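Local coordinates for protein SnoK (Streptomyces nogalater, PDB 5EPA) that acts as a 2-oxoglutarate-dependent, non-heme iron carbocyclase in the biosynthesis of the polyketide nogalamycin, at residues A52-C57 against A153-P158; A56-L61 against V232-G237; Q77-A82 against V121-R126; L128-H133 against H222-N227. One frame throughout, in Å; residues are numbered along the deposited sequence.

In the fold
Interactions 1 and 2 share helix 47-64, which lays Cys-57 against both Leu-154 and the strand residues Met-234 and His-236. Both are largely buried and mostly apolar, with charge confined in interaction 1 to Arg-54 at the margin. Interaction 3 lies in the same sheet as strand 233-242, on the neighbouring strand 112-122, and is partly buried; backbone bonds and one buried lysine carry it. Interaction 4, also partly buried, belongs to the smaller sheet and holds the iron. The two sheets meet at the cosubstrate: Arg-233 of interaction 2 and Thr-130 of interaction 4 both bind 2-oxoglutarate, and Lys-122 of interaction 3 bonds to Thr-130.

Interaction 1. Residues A52-C57 against A153-P158; sequences AFRAAC and ALTDVP
Arg-54 on helix 47-64 leans over Leu-154 and Thr-155, where the chain leaves strand 148-153. Its CB lies 4.5 Å from CB of Leu-154. CG stands anti to the backbone N (chi1 -180°), and the chain then runs extended to NE, which carries the guanidinium out to Thr-155. On the way CD passes 3.8 Å from O of Leu-154. NE makes a salt bridge with Glu-58, one turn on in the same helix. At the tip, CG2 of Thr-155 sits over one face of the guanidinium, toward its rim, 3.7 Å from NH1. A water lies in the plane of the group at its edge and takes a hydrogen bond from NH1 at 3.2 Å. The same water donates to O of Leu-154 at 2.7 Å, so arginine and loop carbonyl are joined through it.

Beneath this polar margin the leucine spreads its two methyls against the helix. CD1 of Leu-154 meets SG of Cys-57 at 4.1 Å, while CD2 faces CB of Phe-53 at 4.3 Å; the phenylalanine ring itself leads off to helix 92-95. Thr-155 has its hydroxyl turned from the helix: OG1 bonds to the backbone N of Met-234 on strand 233-242 and donates to O of Asp-156, leaving the methyl for the arginine.

No direct hydrogen bond crosses between helix and loop. The helix therefore rests on the loop leaving strand 148-153 through methyls, a thiol and one bridging water, and the arginine's charge is probably balanced by Glu-58 within the helix.

Interaction 2. Residues A56-L61 against V232-G237; sequences ACEEVL and VRMAHG. With AKG (2-oxoglutaric acid), chain H.
Met-234 of strand 233-242 reaches out to Cys-57 and Leu-61 of helix 47-64, and these apolar contacts carry most of the join. The methionine is extended as far as SD, which comes 3.7 Å from CB of Cys-57. A bend at chi3 (-61°) then turns CE toward the leucine, and the two side chains meet tip to tip, CE of Met-234 lying 4.0 Å from CD1 of Leu-61. CE also brushes the aliphatic CG of Glu-58 at the outer margin.

A sulfur-aromatic contact adds to this. SG of Cys-57 approaches the imidazole of His-236 obliquely, with ND1 as its nearest atom at 3.5 Å. The far nitrogen of that ring, NE2, is hydrogen-bonded to Ser-117 of strand 112-122, which helps fix the ring's rotation.

Ionic bonding lies on the other side of the strand, where Arg-233 faces the cosubstrate. NH2 donates to O3 of 2-oxoglutarate at 2.6 Å, and NH1 to O4 at 3.1 Å in a fairly straight bond (161°). The carboxylate carbon C5 lies in the guanidinium plane, at its edge. Gly-162 and Leu-120 offer their carbonyls to NH1 and NH2, so the group is held from the protein side as well. An alanine here would probably leave the C5 carboxylate without this charged partner and those two carbonyls without these donors.

Helix 56-61 and strand 233-237 run at 93° to each other, their axes 11.0 Å apart at the closest. A helix packed outside the sheet, with an arginine on the inner side gripping the distal carboxylate, is characteristic of the double-stranded beta-helix of 2-oxoglutarate-dependent oxygenases.

Interaction 3. Residues Q77-A82 against V121-R126; sequences QVHYVA and VKEPKR
His-79 and Val-121 form an antiparallel, hydrogen-bonded pair in the major sheet, just before strand 112-122 runs out into a type II turn, Glu-123 to Arg-126. Two backbone bonds close the pair: His-79 N to Val-121 O and Val-121 N to His-79 O, both 2.9 Å.

Beside it, Lys-122 bends at its last torsion (chi4 -87°), and NZ donates to O of Gln-77 at 2.8 Å, tilted 32° from the carbonyl plane. NZ also bonds to OG1 of Thr-130, the threonine that binds 2-oxoglutarate, so the lysine is a second-shell support and its charge may help polarise that hydroxyl. Val-78 crosses the lysine chain obliquely, with CG2 4.0 Å from NZ, while its CG1 lies 3.5 Å from O of Val-121. An alanine in place of Lys-122 would probably leave the Gln-77 carbonyl and Thr-130 hydroxyl without this donor and open a gap beside Val-78.

Toward the turn, CG of Glu-123 sits at the edge of the His-79 ring, 4.1 Å from ND1. A water receives a weak bond from ND1 and donates to Glu-123 OE2 at 2.6 Å.

Strand 76-81 is flanked by 112-122 and by 67-70, where Gln-77 and Val-78 both face Trp-69 in a classic beta bulge. Strand 233-242 lies beyond 112-122, the backbone of its Arg-233 hydrogen-bonded to that of Lys-122.

Interaction 4. Residues L128-H133 against H222-N227; sequences LPTLVH and HMAEAN. With FE (Fe (III) ion), chain G; AKG (2-oxoglutaric acid), chain H.
His-133 and His-222 meet at the iron, each binding it through NE2 at 2.1 Å. Their ring planes are 63° apart, neither stacked nor edge-to-face. O2 and O5 of 2-oxoglutarate chelate the same metal, O2 at 1.9 Å, and a water and Asp-135 complete the six ligands. O5 lies near the plane of both imidazoles, at their edges. At the other end of the cosubstrate OG1 of Thr-130 donates to O4 at 2.8 Å, beside CB of Ala-224.

Both histidines hold CG between the backbone N and the carbonyl carbon (chi1 63° and 61°), which starts each ring out toward the metal. Rotation is then fixed from behind: ND1 of His-133 donates to O of Leu-131 at 2.9 Å, with the acceptor in the ring plane, and ND1 of His-222 bonds to Thr-220 O.

The backbones beneath are antiparallel, bonded both ways in the pairs Thr-130 with Ala-224 and His-133 with His-222. Between the pairs the register shifts by one, a beta bulge, and there CA of Val-132 makes a CH contact with O of His-222 at 3.2 Å. Val-132 and Met-223 lie side by side, CG2 to CE 4.0 Å. Farther out, CD of Pro-129 packs on CB of Ala-226.

This is the two-histidine, one-carboxylate facial triad, with its HxD sequence starting at the end of strand 130-133 and the distal histidine on the partner strand, typical of 2-oxoglutarate-dependent non-heme iron enzymes.

Interaction 1. Residues A52-C57 against A153-P158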
# COMPACT_ATOMS: atom_id res chain seq x y z
N ALA A 52 19.75 3.64 -0.82
CA ALA A 52 19.62 4.27 -2.16
C ALA A 52 18.17 4.66 -2.45
O ALA A 52 17.90 5.75 -2.92
CB ALA A 52 20.13 3.35 -3.25
N PHE A 53 17.22 3.79 -2.11
CA PHE A 53 15.82 4.09 -2.37
C PHE A 53 15.32 5.18 -1.44
O PHE A 53 14.56 6.06 -1.86
CB PHE A 53 14.94 2.84 -2.29
CG PHE A 53 15.10 1.93 -3.44
CD1 PHE A 53 15.04 2.41 -4.73
CD2 PHE A 53 15.34 0.59 -3.26
CE1 PHE A 53 15.26 1.57 -5.82
CE2 PHE A 53 15.54 -0.26 -4.35
CZ PHE A 53 15.50 0.23 -5.63
N ARG A 54 15.74 5.15 -0.18
CA ARG A 54 15.35 6.22 0.74
C ARG A 54 15.86 7.59 0.25
O ARG A 54 15.15 8.58 0.31
CB ARG A 54 15.86 5.97 2.14
CG ARG A 54 15.45 7.06 3.09
CD ARG A 54 15.86 6.72 4.52
NE ARG A 54 15.45 7.82 5.41
CZ ARG A 54 15.69 7.83 6.72
NH1 ARG A 54 16.30 6.80 7.31
NH2 ARG A 54 15.29 8.86 7.45
N ALA A 55 17.10 7.63 -0.22
CA ALA A 55 17.68 8.87 -0.71
C ALA A 55 16.92 9.43 -1.92
O ALA A 55 16.70 10.62 -2.03
CB ALA A 55 19.17 8.69 -1.07
N ALA A 56 16.55 8.54 -2.82
CA ALA A 56 15.75 8.91 -4.01
C ALA A 56 14.39 9.45 -3.62
O ALA A 56 13.95 10.46 -4.13
CB ALA A 56 15.59 7.73 -4.92
N CYS A 57 13.75 8.81 -2.66
CA CYS A 57 12.50 9.33 -2.12
C CYS A 57 12.67 10.69 -1.47
O CYS A 57 11.80 11.54 -1.60
CB CYS A 57 11.88 8.34 -1.12
SG CYS A 57 11.29 6.83 -1.93
N ALA A 153 9.21 -1.04 3.89
CA ALA A 153 9.79 -0.22 4.95
C ALA A 153 11.16 0.30 4.57
O ALA A 153 12.03 -0.49 4.21
CB ALA A 153 9.94 -1.04 6.22
N LEU A 154 11.32 1.62 4.61
CA LEU A 154 12.60 2.25 4.31
C LEU A 154 13.26 2.86 5.55
O LEU A 154 14.34 3.41 5.49
CB LEU A 154 12.46 3.28 3.18
CG LEU A 154 12.05 2.68 1.82
CD1 LEU A 154 11.91 3.78 0.77
CD2 LEU A 154 13.03 1.64 1.32
N THR A 155 12.57 2.74 6.67
CA THR A 155 13.16 2.90 7.99
C THR A 155 12.73 1.69 8.80
O THR A 155 11.76 1.02 8.45
CB THR A 155 12.62 4.15 8.70
OG1 THR A 155 11.20 4.09 8.84
CG2 THR A 155 12.97 5.40 7.90
N ASP A 156 13.39 1.43 9.91
CA ASP A 156 12.81 0.53 10.92
C ASP A 156 11.42 1.05 11.35
O ASP A 156 11.20 2.26 11.43
CB ASP A 156 13.69 0.42 12.17
CG ASP A 156 14.87 -0.46 11.97
OD1 ASP A 156 14.96 -1.17 10.96
OD2 ASP A 156 15.77 -0.43 12.82
N VAL A 157 10.52 0.12 11.66
CA VAL A 157 9.16 0.50 12.13
C VAL A 157 8.68 -0.32 13.32
O VAL A 157 7.86 -1.23 13.18
CB VAL A 157 8.13 0.43 11.00
CG1 VAL A 157 6.88 1.18 11.40
CG2 VAL A 157 8.67 1.07 9.72
N PRO A 158 9.21 -0.01 14.51
CA PRO A 158 8.66 -0.62 15.69
C PRO A 158 7.28 -0.05 15.85
O PRO A 158 6.95 0.92 15.20
CB PRO A 158 9.59 -0.18 16.82
CG PRO A 158 10.20 1.09 16.32
CD PRO A 158 10.24 0.99 14.82
O HOH W 1 16.92 3.83 6.25

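Interaction 2. Residues A56-L61 against V232-G237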
# COMPACT_ATOMS: atom_id res chain seq x y z
N ALA A 56 16.55 8.54 -2.82
CA ALA A 56 15.75 8.91 -4.01
C ALA A 56 14.39 9.45 -3.62
O ALA A 56 13.95 10.46 -4.13
CB ALA A 56 15.59 7.73 -4.92
N CYS A 57 13.75 8.81 -2.66
CA CYS A 57 12.50 9.33 -2.12
C CYS A 57 12.67 10.69 -1.47
O CYS A 57 11.80 11.54 -1.60
CB CYS A 57 11.88 8.34 -1.12
SG CYS A 57 11.29 6.83 -1.93
N GLU A 58 13.79 10.91 -0.76
CA GLU A 58 14.08 12.22 -0.18
C GLU A 58 14.22 13.27 -1.30
O GLU A 58 13.74 14.40 -1.14
CB GLU A 58 15.31 12.18 0.74
CG GLU A 58 15.03 11.58 2.14
CD GLU A 58 16.28 11.06 2.86
OE1 GLU A 58 17.45 11.24 2.37
OE2 GLU A 58 16.09 10.47 3.97
N GLU A 59 14.85 12.91 -2.40
CA GLU A 59 14.96 13.82 -3.52
C GLU A 59 13.58 14.17 -4.10
O GLU A 59 13.30 15.34 -4.37
CB GLU A 59 15.85 13.25 -4.63
CG GLU A 59 17.34 13.22 -4.26
CD GLU A 59 18.17 12.42 -5.24
OE1 GLU A 59 18.10 12.70 -6.45
OE2 GLU A 59 18.87 11.47 -4.81
N VAL A 60 12.70 13.18 -4.22
CA VAL A 60 11.36 13.44 -4.69
C VAL A 60 10.58 14.40 -3.73
O VAL A 60 9.95 15.36 -4.16
CB VAL A 60 10.59 12.15 -4.86
CG1 VAL A 60 9.14 12.43 -5.15
CG2 VAL A 60 11.20 11.31 -5.95
N LEU A 61 10.67 14.15 -2.44
CA LEU A 61 10.03 15.02 -1.47
C LEU A 61 10.51 16.47 -1.64
O LEU A 61 9.73 17.39 -1.53
CB LEU A 61 10.26 14.52 -0.04
CG LEU A 61 9.49 13.25 0.37
CD1 LEU A 61 10.15 12.58 1.55
CD2 LEU A 61 8.03 13.57 0.65
N VAL A 232 11.56 9.78 12.29
CA VAL A 232 10.71 9.73 11.15
C VAL A 232 10.44 8.28 10.74
O VAL A 232 11.32 7.44 10.76
CB VAL A 232 11.36 10.49 9.94
CG1 VAL A 232 10.48 10.32 8.71
CG2 VAL A 232 11.52 11.97 10.20
N ARG A 233 9.23 8.01 10.31
CA ARG A 233 8.92 6.73 9.63
C ARG A 233 8.76 6.95 8.14
O ARG A 233 7.99 7.81 7.73
CB ARG A 233 7.59 6.15 10.11
CG ARG A 233 7.29 4.83 9.47
CD ARG A 233 5.80 4.54 9.44
NE ARG A 233 5.23 5.01 8.20
CZ ARG A 233 3.95 4.94 7.86
NH1 ARG A 233 2.99 4.41 8.65
NH2 ARG A 233 3.61 5.44 6.68
N MET A 234 9.42 6.14 7.33
CA MET A 234 9.17 6.21 5.88
C MET A 234 8.91 4.84 5.34
O MET A 234 9.74 3.95 5.45
CB MET A 234 10.33 6.84 5.10
CG MET A 234 10.02 6.90 3.60
SD MET A 234 11.32 7.46 2.46
CE MET A 234 11.60 9.12 3.05
N ALA A 235 7.75 4.69 4.71
CA ALA A 235 7.51 3.53 3.87
C ALA A 235 7.25 3.96 2.42
O ALA A 235 7.01 5.15 2.14
CB ALA A 235 6.33 2.73 4.39
N HIS A 236 7.27 2.98 1.52
CA HIS A 236 6.89 3.18 0.14
C HIS A 236 5.83 2.16 -0.20
O HIS A 236 6.07 0.96 -0.16
CB HIS A 236 8.07 3.02 -0.81
CG HIS A 236 7.89 3.72 -2.12
ND1 HIS A 236 8.31 5.01 -2.33
CD2 HIS A 236 7.24 3.35 -3.24
CE1 HIS A 236 7.95 5.40 -3.55
NE2 HIS A 236 7.32 4.40 -4.13
N GLY A 237 4.63 2.63 -0.54
CA GLY A 237 3.52 1.75 -0.83
C GLY A 237 3.39 1.59 -2.32
O GLY A 237 3.26 2.57 -3.03
C1 AKG H . -1.54 1.43 2.46
O1 AKG H . -0.37 1.13 2.12
O2 AKG H . -2.60 1.05 1.89
C2 AKG H . -1.76 2.31 3.61
O5 AKG H . -2.93 2.52 3.86
C3 AKG H . -0.60 2.88 4.39
C4 AKG H . -0.94 3.95 5.43
C5 AKG H . 0.33 4.38 6.19
O3 AKG H . 1.50 4.24 5.68
O4 AKG H . 0.24 4.88 7.31

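Interaction 3. Residues Q77-A82 against V121-R126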
# COMPACT_ATOMS: atom_id res chain seq x y z
N GLN A 77 -2.36 12.61 9.15
CA GLN A 77 -2.13 11.17 9.28
C GLN A 77 -0.84 10.74 8.61
O GLN A 77 -0.05 10.01 9.19
CB GLN A 77 -3.31 10.38 8.68
CG GLN A 77 -4.61 10.67 9.38
CD GLN A 77 -5.82 10.00 8.76
OE1 GLN A 77 -5.77 8.87 8.28
NE2 GLN A 77 -6.91 10.73 8.73
N VAL A 78 -0.64 11.15 7.35
CA VAL A 78 0.53 10.77 6.58
C VAL A 78 0.91 11.90 5.64
O VAL A 78 0.04 12.60 5.10
CB VAL A 78 0.24 9.53 5.74
CG1 VAL A 78 1.48 9.09 5.00
CG2 VAL A 78 -0.22 8.37 6.58
N HIS A 79 2.22 12.15 5.48
CA HIS A 79 2.72 13.04 4.39
C HIS A 79 3.02 12.15 3.22
O HIS A 79 3.71 11.14 3.40
CB HIS A 79 3.96 13.80 4.77
CG HIS A 79 3.69 15.01 5.59
ND1 HIS A 79 4.43 15.33 6.70
CD2 HIS A 79 2.74 15.97 5.48
CE1 HIS A 79 3.95 16.44 7.24
NE2 HIS A 79 2.94 16.86 6.50
N TYR A 80 2.53 12.51 2.03
CA TYR A 80 2.74 11.65 0.90
C TYR A 80 3.09 12.36 -0.40
O TYR A 80 2.87 13.55 -0.54
CB TYR A 80 1.51 10.76 0.67
CG TYR A 80 0.30 11.48 0.13
CD1 TYR A 80 -0.61 12.06 0.97
CD2 TYR A 80 0.04 11.51 -1.24
CE1 TYR A 80 -1.76 12.69 0.48
CE2 TYR A 80 -1.10 12.15 -1.74
CZ TYR A 80 -1.99 12.74 -0.86
OH TYR A 80 -3.10 13.37 -1.34
N VAL A 81 3.66 11.59 -1.32
CA VAL A 81 3.77 11.97 -2.73
C VAL A 81 3.17 10.85 -3.54
O VAL A 81 3.59 9.71 -3.42
CB VAL A 81 5.20 12.17 -3.17
CG1 VAL A 81 5.26 12.49 -4.68
CG2 VAL A 81 5.83 13.29 -2.38
N ALA A 82 2.14 11.16 -4.34
CA ALA A 82 1.43 10.15 -5.13
C ALA A 82 2.13 9.97 -6.51
O ALA A 82 2.91 10.79 -6.93
CB ALA A 82 0.00 10.58 -5.34
N VAL A 121 5.14 8.97 4.66
CA VAL A 121 6.00 9.46 5.76
C VAL A 121 5.17 9.81 6.96
O VAL A 121 4.11 10.44 6.81
CB VAL A 121 6.80 10.71 5.33
CG1 VAL A 121 7.39 11.44 6.52
CG2 VAL A 121 7.94 10.31 4.41
N LYS A 122 5.62 9.41 8.14
CA LYS A 122 5.01 9.89 9.40
C LYS A 122 6.06 10.58 10.26
O LYS A 122 6.99 9.93 10.69
CB LYS A 122 4.34 8.76 10.21
CG LYS A 122 2.97 8.30 9.71
CD LYS A 122 2.34 7.31 10.69
CE LYS A 122 1.01 6.71 10.20
NZ LYS A 122 -0.15 7.56 10.54
N GLU A 123 5.88 11.86 10.53
CA GLU A 123 6.80 12.59 11.36
C GLU A 123 6.50 12.28 12.82
O GLU A 123 5.33 12.09 13.18
CB GLU A 123 6.66 14.09 11.14
CG GLU A 123 7.07 14.58 9.75
CD GLU A 123 8.59 14.58 9.50
OE1 GLU A 123 9.40 14.63 10.49
OE2 GLU A 123 8.98 14.54 8.27
N PRO A 124 7.55 12.22 13.66
CA PRO A 124 7.39 11.89 15.07
C PRO A 124 6.67 12.97 15.85
O PRO A 124 6.94 14.14 15.66
CB PRO A 124 8.83 11.76 15.57
CG PRO A 124 9.65 12.61 14.61
CD PRO A 124 8.95 12.51 13.29
N LYS A 125 5.69 12.55 16.64
CA LYS A 125 4.92 13.45 17.52
C LYS A 125 4.04 14.49 16.81
O LYS A 125 3.45 15.33 17.46
CB LYS A 125 5.87 14.17 18.49
CG LYS A 125 6.83 13.23 19.19
CD LYS A 125 7.11 13.63 20.64
CE LYS A 125 7.56 12.42 21.46
NZ LYS A 125 8.83 11.87 20.93
N ARG A 126 3.92 14.39 15.49
CA ARG A 126 3.07 15.30 14.72
C ARG A 126 2.07 14.59 13.83
O ARG A 126 1.48 15.20 12.95
CB ARG A 126 3.92 16.20 13.83
CG ARG A 126 4.58 17.34 14.56
CD ARG A 126 6.06 17.08 14.65
NE ARG A 126 6.71 17.39 13.38
CZ ARG A 126 8.00 17.19 13.15
NH1 ARG A 126 8.51 17.50 11.95
NH2 ARG A 126 8.79 16.70 14.12
O HOH W 2 7.27 15.36 6.43

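Interaction 4. Residues L128-H133 against H222-N227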
# COMPACT_ATOMS: atom_id res chain seq x y z
N LEU A 128 -1.28 11.79 13.43
CA LEU A 128 -2.39 10.96 13.87
C LEU A 128 -2.23 9.52 13.39
O LEU A 128 -1.44 9.25 12.47
CB LEU A 128 -3.70 11.53 13.32
CG LEU A 128 -4.14 12.90 13.88
CD1 LEU A 128 -5.36 13.38 13.09
CD2 LEU A 128 -4.47 12.83 15.36
N PRO A 129 -3.00 8.60 13.97
CA PRO A 129 -3.09 7.29 13.36
C PRO A 129 -3.65 7.41 11.96
O PRO A 129 -4.41 8.33 11.68
CB PRO A 129 -4.13 6.55 14.25
CG PRO A 129 -4.16 7.29 15.53
CD PRO A 129 -3.86 8.72 15.17
N THR A 130 -3.28 6.48 11.09
CA THR A 130 -3.91 6.37 9.78
C THR A 130 -5.24 5.62 9.95
O THR A 130 -5.27 4.46 10.35
CB THR A 130 -3.04 5.61 8.79
OG1 THR A 130 -1.76 6.22 8.69
CG2 THR A 130 -3.69 5.63 7.43
N LEU A 131 -6.32 6.30 9.65
CA LEU A 131 -7.64 5.79 9.86
C LEU A 131 -7.86 4.49 9.09
O LEU A 131 -7.49 4.33 7.93
CB LEU A 131 -8.68 6.85 9.46
CG LEU A 131 -10.18 6.53 9.71
CD1 LEU A 131 -10.54 6.45 11.18
CD2 LEU A 131 -11.04 7.58 9.02
N VAL A 132 -8.52 3.56 9.77
CA VAL A 132 -8.83 2.24 9.21
C VAL A 132 -9.58 2.33 7.87
O VAL A 132 -10.47 3.15 7.70
CB VAL A 132 -9.65 1.39 10.23
CG1 VAL A 132 -11.01 2.03 10.51
CG2 VAL A 132 -9.85 -0.03 9.74
N HIS A 133 -9.23 1.44 6.94
CA HIS A 133 -9.87 1.38 5.62
C HIS A 133 -9.47 0.12 4.90
O HIS A 133 -8.61 -0.61 5.36
CB HIS A 133 -9.44 2.60 4.77
CG HIS A 133 -7.96 2.65 4.48
ND1 HIS A 133 -7.03 3.04 5.41
CD2 HIS A 133 -7.26 2.33 3.35
CE1 HIS A 133 -5.81 2.95 4.88
NE2 HIS A 133 -5.91 2.48 3.63
N HIS A 222 -7.14 -2.46 7.06
CA HIS A 222 -5.92 -2.11 7.73
C HIS A 222 -5.90 -0.68 8.23
O HIS A 222 -6.76 0.15 7.90
CB HIS A 222 -4.74 -2.37 6.79
CG HIS A 222 -4.78 -1.55 5.52
ND1 HIS A 222 -5.60 -1.88 4.47
CD2 HIS A 222 -4.09 -0.44 5.14
CE1 HIS A 222 -5.42 -1.00 3.49
NE2 HIS A 222 -4.53 -0.09 3.87
N MET A 223 -4.87 -0.36 8.99
CA MET A 223 -4.74 0.94 9.61
C MET A 223 -3.28 1.15 10.00
O MET A 223 -2.47 0.26 9.81
CB MET A 223 -5.70 1.01 10.82
CG MET A 223 -5.23 0.19 12.02
SD MET A 223 -6.60 -0.41 13.01
CE MET A 223 -7.09 -1.82 12.01
N ALA A 224 -2.94 2.30 10.58
CA ALA A 224 -1.60 2.49 11.16
C ALA A 224 -1.60 3.34 12.41
O ALA A 224 -2.42 4.21 12.56
CB ALA A 224 -0.66 3.10 10.13
N GLU A 225 -0.62 3.10 13.27
CA GLU A 225 -0.41 3.88 14.49
C GLU A 225 0.04 5.27 14.19
O GLU A 225 0.63 5.52 13.16
CB GLU A 225 0.73 3.29 15.34
CG GLU A 225 0.56 1.87 15.77
CD GLU A 225 -0.73 1.68 16.53
OE1 GLU A 225 -0.84 2.26 17.62
OE2 GLU A 225 -1.64 0.98 16.00
N ALA A 226 -0.21 6.16 15.12
CA ALA A 226 0.51 7.43 15.17
C ALA A 226 2.01 7.16 15.37
O ALA A 226 2.39 6.13 15.95
CB ALA A 226 0.00 8.27 16.34
N ASN A 227 2.85 8.06 14.92
CA ASN A 227 4.27 7.96 15.22
C ASN A 227 4.52 8.79 16.43
O ASN A 227 4.48 10.02 16.35
CB ASN A 227 5.13 8.44 14.04
CG ASN A 227 6.63 8.36 14.34
OD1 ASN A 227 7.05 7.99 15.44
ND2 ASN A 227 7.45 8.69 13.33
FE FE G . -4.32 1.59 2.55
C1 AKG H . -1.54 1.43 2.46
O1 AKG H . -0.37 1.13 2.12
O2 AKG H . -2.60 1.05 1.89
C2 AKG H . -1.76 2.31 3.61
O5 AKG H . -2.93 2.52 3.86
C3 AKG H . -0.60 2.88 4.39
C4 AKG H . -0.94 3.95 5.43
C5 AKG H . 0.33 4.38 6.19
O3 AKG H . 1.50 4.24 5.68
O4 AKG H . 0.24 4.88 7.31
O HOH W 3 -4.15 3.32 1.27